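Local coordinates for dephospho-CoA kinase (Campylobacter jejuni subsp. jejuni serotype O:2, PDB 4ZO4) that catalyses the ATP-dependent phosphorylation of the 3'-hydroxyl of dephospho-CoA, the last step of coenzyme A biosynthesis, at the interface of chains A and B. Sequence-based numbering; all coordinates share one arbitrary frame. Chains: chain A/B, Dephospho-CoA kinase.

The interface of chains A and B. Residues chain A 142, 166-167, 169-170; chain B 144, 155-156, 159.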
ATOM      1  N   LEU A 142      22.741   6.197  -8.333  1.00 92.15           N
ATOM      2  CA  LEU A 142      21.870   5.664  -7.326  1.00 91.14           C
ATOM      3  C   LEU A 142      22.679   5.508  -6.045  1.00 88.40           C
ATOM      4  O   LEU A 142      22.735   4.426  -5.442  1.00 92.55           O
ATOM      5  CB  LEU A 142      21.287   4.331  -7.796  1.00 95.00           C
ATOM      6  CG  LEU A 142      20.575   4.382  -9.155  1.00 93.82           C
ATOM      7  CD1 LEU A 142      20.018   3.016  -9.514  1.00 91.81           C
ATOM      8  CD2 LEU A 142      19.459   5.409  -9.167  1.00 90.10           C
ATOM      9  N   ILE A 166      15.107   4.989  -8.486  1.00 61.76           N
ATOM     10  CA  ILE A 166      15.144   3.519  -8.626  1.00 61.95           C
ATOM     11  C   ILE A 166      13.896   3.004  -9.335  1.00 61.94           C
ATOM     12  O   ILE A 166      13.976   2.219 -10.279  1.00 57.52           O
ATOM     13  CB  ILE A 166      15.299   2.802  -7.301  1.00 64.51           C
ATOM     14  CG1 ILE A 166      16.607   3.233  -6.612  1.00 67.16           C
ATOM     15  CG2 ILE A 166      15.346   1.293  -7.534  1.00 65.74           C
ATOM     16  CD1 ILE A 166      16.686   2.808  -5.146  1.00 64.09           C
ATOM     17  N   ASP A 167      12.746   3.482  -8.881  1.00 61.81           N
ATOM     18  CA  ASP A 167      11.493   3.170  -9.534  1.00 65.41           C
ATOM     19  C   ASP A 167      11.507   3.539 -11.051  1.00 67.21           C
ATOM     20  O   ASP A 167      11.116   2.715 -11.884  1.00 65.30           O
ATOM     21  CB  ASP A 167      10.329   3.803  -8.732  1.00 66.14           C
ATOM     22  CG  ASP A 167      10.222   3.202  -7.306  1.00 67.66           C
ATOM     23  OD1 ASP A 167      10.679   2.061  -7.152  1.00 69.10           O
ATOM     24  OD2 ASP A 167       9.734   3.848  -6.345  1.00 61.58           O
ATOM     25  N   GLU A 169      14.067   3.639 -13.138  1.00 63.02           N
ATOM     26  CA  GLU A 169      14.821   2.602 -13.836  1.00 65.78           C
ATOM     27  C   GLU A 169      14.037   1.313 -13.976  1.00 73.56           C
ATOM     28  O   GLU A 169      14.111   0.642 -15.027  1.00 76.78           O
ATOM     29  CB  GLU A 169      16.117   2.286 -13.129  1.00 71.40           C
ATOM     30  CG  GLU A 169      17.146   3.391 -13.200  1.00 75.63           C
ATOM     31  CD  GLU A 169      18.571   2.894 -12.981  1.00 86.92           C
ATOM     32  OE1 GLU A 169      19.507   3.648 -13.352  1.00 97.37           O
ATOM     33  OE2 GLU A 169      18.767   1.769 -12.441  1.00 82.91           O
ATOM     34  N   GLU A 170      13.290   0.953 -12.929  1.00 76.20           N
ATOM     35  CA  GLU A 170      12.376  -0.198 -13.026  1.00 74.01           C
ATOM     36  C   GLU A 170      11.412  -0.097 -14.184  1.00 72.56           C
ATOM     37  O   GLU A 170      11.102  -1.106 -14.819  1.00 76.90           O
ATOM     38  CB  GLU A 170      11.549  -0.394 -11.765  1.00 73.47           C
ATOM     39  CG  GLU A 170      11.933  -1.626 -10.983  1.00 73.76           C
ATOM     40  CD  GLU A 170      11.716  -2.930 -11.732  1.00 72.99           C
ATOM     41  OE1 GLU A 170      12.677  -3.733 -11.833  1.00 66.11           O
ATOM     42  OE2 GLU A 170      10.575  -3.154 -12.205  1.00 78.30           O
TER
ATOM     43  N   LEU B 144      23.110   1.259  -3.326  1.00 76.71           N
ATOM     44  CA  LEU B 144      22.343   0.289  -4.094  1.00 77.54           C
ATOM     45  C   LEU B 144      23.217  -0.735  -4.839  1.00 80.16           C
ATOM     46  O   LEU B 144      22.859  -1.903  -4.905  1.00 90.22           O
ATOM     47  CB  LEU B 144      21.420   1.012  -5.066  1.00 74.93           C
ATOM     48  CG  LEU B 144      20.468   0.090  -5.835  1.00 83.15           C
ATOM     49  CD1 LEU B 144      19.215  -0.272  -5.054  1.00 85.59           C
ATOM     50  CD2 LEU B 144      20.073   0.741  -7.143  1.00 89.02           C
ATOM     51  N   LEU B 155      16.816  -5.176  -8.517  1.00 72.70           N
ATOM     52  CA  LEU B 155      16.856  -3.748  -8.346  1.00 75.84           C
ATOM     53  C   LEU B 155      15.904  -3.392  -7.211  1.00 76.38           C
ATOM     54  O   LEU B 155      16.281  -2.738  -6.232  1.00 74.59           O
ATOM     55  CB  LEU B 155      16.444  -3.081  -9.664  1.00 78.62           C
ATOM     56  CG  LEU B 155      16.608  -1.577  -9.906  1.00 82.73           C
ATOM     57  CD1 LEU B 155      18.034  -1.073  -9.712  1.00 83.87           C
ATOM     58  CD2 LEU B 155      16.131  -1.269 -11.325  1.00 88.35           C
ATOM     59  N   GLU B 156      14.663  -3.836  -7.340  1.00 75.44           N
ATOM     60  CA  GLU B 156      13.659  -3.498  -6.352  1.00 75.02           C
ATOM     61  C   GLU B 156      13.858  -4.205  -5.025  1.00 74.11           C
ATOM     62  O   GLU B 156      13.564  -3.642  -3.983  1.00 76.89           O
ATOM     63  CB  GLU B 156      12.265  -3.755  -6.913  1.00 78.44           C
ATOM     64  CG  GLU B 156      11.874  -2.713  -7.964  1.00 77.01           C
ATOM     65  CD  GLU B 156      11.711  -1.289  -7.403  1.00 79.70           C
ATOM     66  OE1 GLU B 156      11.490  -1.113  -6.186  1.00 85.39           O
ATOM     67  OE2 GLU B 156      11.784  -0.315  -8.172  1.00 78.36           O
ATOM     68  N   LYS B 159      16.539  -2.177  -3.163  1.00 65.38           N
ATOM     69  CA  LYS B 159      15.968  -0.915  -2.646  1.00 62.57           C
ATOM     70  C   LYS B 159      15.199  -1.100  -1.316  1.00 65.12           C
ATOM     71  O   LYS B 159      15.204  -0.202  -0.458  1.00 58.69           O
ATOM     72  CB  LYS B 159      15.058  -0.292  -3.711  1.00 62.31           C
ATOM     73  CG  LYS B 159      14.023   0.699  -3.208  1.00 62.49           C
ATOM     74  CD  LYS B 159      13.226   1.267  -4.349  1.00 61.70           C
ATOM     75  CE  LYS B 159      11.943   1.848  -3.828  1.00 64.36           C
ATOM     76  NZ  LYS B 159      10.947   0.775  -3.604  1.00 64.63           N
TER
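B:Lys159 leaves its helix with CG anti to the backbone N (chi1 159°), runs extended through chi3 and turns only at chi4 (-80°), so its ammonium group turns aside towards B:Glu156, one turn earlier on helix 155-172. B:Glu156, bent at chi2, offers OE1 through its syn lone pair, and NZ of B:Lys159 hydrogen-bonds to that oxygen at 3.2 Å. In the crystal this patch of a CoaE-family P-loop kinase pairs helix 155-172 of one chain with the same helix of the other, and the contact recurs with the chains exchanged. The crystal by itself does not establish that this two-fold pairing persists in solution.

From chain A, A:Asp167 reaches over with CG anti to its carbonyl carbon and crosses B:Glu156 at about a right angle. The two carboxylates are nearly parallel, and OD1 of A:Asp167 lies 2.8 Å from OE2 of B:Glu156. The two acid oxygens approach as like charges, which would be unfavourable unless one carries a proton; at its resolution the model does not decide this. The same OD1 makes a looser salt bridge to NZ of B:Lys159 at 3.8 Å, and the lysine charge probably eases the repulsion between the acids. A:Glu170 passes obliquely by B:Glu156, its carboxylate turned nearly perpendicular to the other and its methylenes facing B:Glu156.

Beside the charged cluster, A:Ile166 lies obliquely across the aliphatic stem of B:Lys159. CD1 of A:Ile166 sits 3.8 Å from CB of B:Lys159. A:Ile166 and B:Leu155 slide past each other in opposite directions, with CG2 of A:Ile166 3.9 Å from CG of B:Leu155. The methyl CD2 of B:Leu155 abuts CB of A:Glu169, whose extended chain crosses it at about a right angle. At the far edge, B:Leu144, at the start of helix 144-151, lies alongside loop residue A:Leu142 with both side chains pointing the same way. CD2 of B:Leu144 lies against CD1 of A:Leu142; CD1 of B:Leu144 comes within 4.0 Å of CD1 of A:Ile166, joining the leucine pair to the helix packing.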